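PDB 5C3Q: thymine dioxygenase from Neurospora crassa, which probably hydroxylates the methyl group of thymine, as a 2-oxoglutarate-dependent non-haem iron dioxygenase with a double-stranded beta-helix fold. Local coordinates for residues I38-G41 with F42-G46. Numbering follows the deposited sequence.
Sequences ILHG and FQTAG
With chi1 at 53°, Thr-44 sets its hydroxyl between its own N and carbonyl carbon, and from there OG1 donates to the carbonyl O of His-40, 2.7 Å away and tilted out of that carbonyl's plane; Gln-43 instead holds CG anti to its carbonyl carbon (chi1 -69°) and extends beyond it, laying CD 3.7 Å from Leu-39 CG. The threonine's turn also brings CG2 over one face of the His-40 imidazole, 4.0 Å from the ring centroid and nearer the border than the centre, a CH-pi contact. Threonine thus suits this place by carrying both a donor and a methyl. The glutamine chain passes at a slant across the leucine; with an alanine in place of Gln-43 the amide is gone, and CG and CD2 of Leu-39 are likely to lose the group packed on them. Ile-38 and Phe-42 run side by side, with Ile-38 CG2 3.5 Å from Phe-42 CE2. Both rest on Ile-48, Phe-42 also on Val-165 and Ile-169 and Ile-38 on Ala-168, so a branched aliphatic and an aromatic fill the layer between helix 147-173 and the sheet. Phe-42 N to Ile-38 O (3.1 Å) and Gln-43 N to Leu-39 O keep the alpha-helical pattern; beyond them Gly-41 O takes both Ala-45 N and Gly-46 N, each at 3.0 Å. At Gly-46 phi is 81°, which costs little without a CB. This wide final turn closed by a positive-phi glycine, as in the alpha-L C-cap motif, leads from helix 28-44 into strand 47-51 of the main sheet.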
ATOM      1  N   ILE A  38      -8.550  -3.694  15.836  1.00 21.22           N
ATOM      2  CA  ILE A  38      -8.109  -3.699  14.444  1.00 20.88           C
ATOM      3  C   ILE A  38      -9.301  -3.457  13.516  1.00 20.45           C
ATOM      4  O   ILE A  38      -9.262  -2.567  12.672  1.00 20.43           O
ATOM      5  CB  ILE A  38      -7.394  -5.023  14.088  1.00 20.74           C
ATOM      6  CG1 ILE A  38      -6.031  -5.083  14.791  1.00 21.04           C
ATOM      7  CG2 ILE A  38      -7.219  -5.170  12.582  1.00 20.64           C
ATOM      8  CD1 ILE A  38      -5.396  -6.460  14.821  1.00 21.22           C
ATOM      9  N   LEU A  39     -10.359  -4.246  13.687  1.00 20.77           N
ATOM     10  CA  LEU A  39     -11.566  -4.094  12.879  1.00 20.47           C
ATOM     11  C   LEU A  39     -12.183  -2.698  13.015  1.00 20.51           C
ATOM     12  O   LEU A  39     -12.543  -2.083  12.020  1.00 19.98           O
ATOM     13  CB  LEU A  39     -12.604  -5.153  13.244  1.00 20.71           C
ATOM     14  CG  LEU A  39     -13.922  -5.068  12.467  1.00 20.83           C
ATOM     15  CD1 LEU A  39     -13.689  -5.220  10.970  1.00 20.47           C
ATOM     16  CD2 LEU A  39     -14.909  -6.108  12.964  1.00 21.45           C
ATOM     17  N   HIS A  40     -12.295  -2.202  14.241  1.00 21.15           N
ATOM     18  CA  HIS A  40     -12.865  -0.878  14.472  1.00 21.73           C
ATOM     19  C   HIS A  40     -12.073   0.200  13.726  1.00 21.02           C
ATOM     20  O   HIS A  40     -12.660   1.123  13.162  1.00 20.88           O
ATOM     21  CB  HIS A  40     -12.927  -0.562  15.964  1.00 23.05           C
ATOM     22  CG  HIS A  40     -13.625   0.724  16.277  1.00 24.02           C
ATOM     23  ND1 HIS A  40     -14.996   0.856  16.227  1.00 25.02           N
ATOM     24  CD2 HIS A  40     -13.143   1.936  16.631  1.00 24.52           C
ATOM     25  CE1 HIS A  40     -15.329   2.093  16.542  1.00 25.25           C
ATOM     26  NE2 HIS A  40     -14.223   2.770  16.793  1.00 25.39           N
ATOM     27  N   GLY A  41     -10.747   0.066  13.713  1.00 20.81           N
ATOM     28  CA  GLY A  41      -9.877   0.956  12.935  1.00 20.43           C
ATOM     29  C   GLY A  41     -10.192   0.948  11.446  1.00 19.97           C
ATOM     30  O   GLY A  41     -10.299   2.006  10.821  1.00 20.06           O
ATOM     31  N   PHE A  42     -10.345  -0.242  10.875  1.00 19.91           N
ATOM     32  CA  PHE A  42     -10.692  -0.363   9.456  1.00 19.72           C
ATOM     33  C   PHE A  42     -12.106   0.154   9.163  1.00 19.97           C
ATOM     34  O   PHE A  42     -12.355   0.689   8.087  1.00 19.95           O
ATOM     35  CB  PHE A  42     -10.548  -1.806   8.964  1.00 19.68           C
ATOM     36  CG  PHE A  42      -9.118  -2.288   8.863  1.00 19.89           C
ATOM     37  CD1 PHE A  42      -8.153  -1.535   8.206  1.00 19.87           C
ATOM     38  CD2 PHE A  42      -8.744  -3.510   9.411  1.00 20.09           C
ATOM     39  CE1 PHE A  42      -6.847  -1.980   8.105  1.00 20.00           C
ATOM     40  CE2 PHE A  42      -7.439  -3.961   9.313  1.00 20.43           C
ATOM     41  CZ  PHE A  42      -6.488  -3.197   8.656  1.00 20.19           C
ATOM     42  N   GLN A  43     -13.022   0.004  10.117  1.00 20.16           N
ATOM     43  CA  GLN A  43     -14.410   0.441   9.933  1.00 20.50           C
ATOM     44  C   GLN A  43     -14.616   1.953  10.063  1.00 20.45           C
ATOM     45  O   GLN A  43     -15.670   2.458   9.689  1.00 20.65           O
ATOM     46  CB  GLN A  43     -15.340  -0.265  10.931  1.00 21.19           C
ATOM     47  CG  GLN A  43     -15.532  -1.753  10.677  1.00 21.40           C
ATOM     48  CD  GLN A  43     -16.381  -2.423  11.744  1.00 22.03           C
ATOM     49  OE1 GLN A  43     -16.402  -1.992  12.890  1.00 22.96           O
ATOM     50  NE2 GLN A  43     -17.069  -3.490  11.374  1.00 22.41           N
ATOM     51  N   THR A  44     -13.629   2.669  10.593  1.00 20.40           N
ATOM     52  CA  THR A  44     -13.785   4.092  10.886  1.00 20.56           C
ATOM     53  C   THR A  44     -12.803   4.920  10.065  1.00 20.09           C
ATOM     54  O   THR A  44     -13.216   5.729   9.230  1.00 19.96           O
ATOM     55  CB  THR A  44     -13.624   4.368  12.395  1.00 21.38           C
ATOM     56  OG1 THR A  44     -12.387   3.818  12.864  1.00 21.19           O
ATOM     57  CG2 THR A  44     -14.776   3.736  13.168  1.00 22.00           C
ATOM     58  N   ALA A  45     -11.510   4.694  10.273  1.00 19.59           N
ATOM     59  CA  ALA A  45     -10.459   5.436   9.570  1.00 18.94           C
ATOM     60  C   ALA A  45     -10.028   4.780   8.261  1.00 18.62           C
ATOM     61  O   ALA A  45      -9.550   5.460   7.354  1.00 18.27           O
ATOM     62  CB  ALA A  45      -9.249   5.604  10.473  1.00 19.17           C
ATOM     63  N   GLY A  46     -10.169   3.461   8.176  1.00 18.41           N
ATOM     64  CA  GLY A  46      -9.661   2.703   7.035  1.00 18.38           C
ATOM     65  C   GLY A  46      -8.174   2.421   7.132  1.00 18.26           C
ATOM     66  O   GLY A  46      -7.616   1.741   6.270  1.00 18.11           O
TER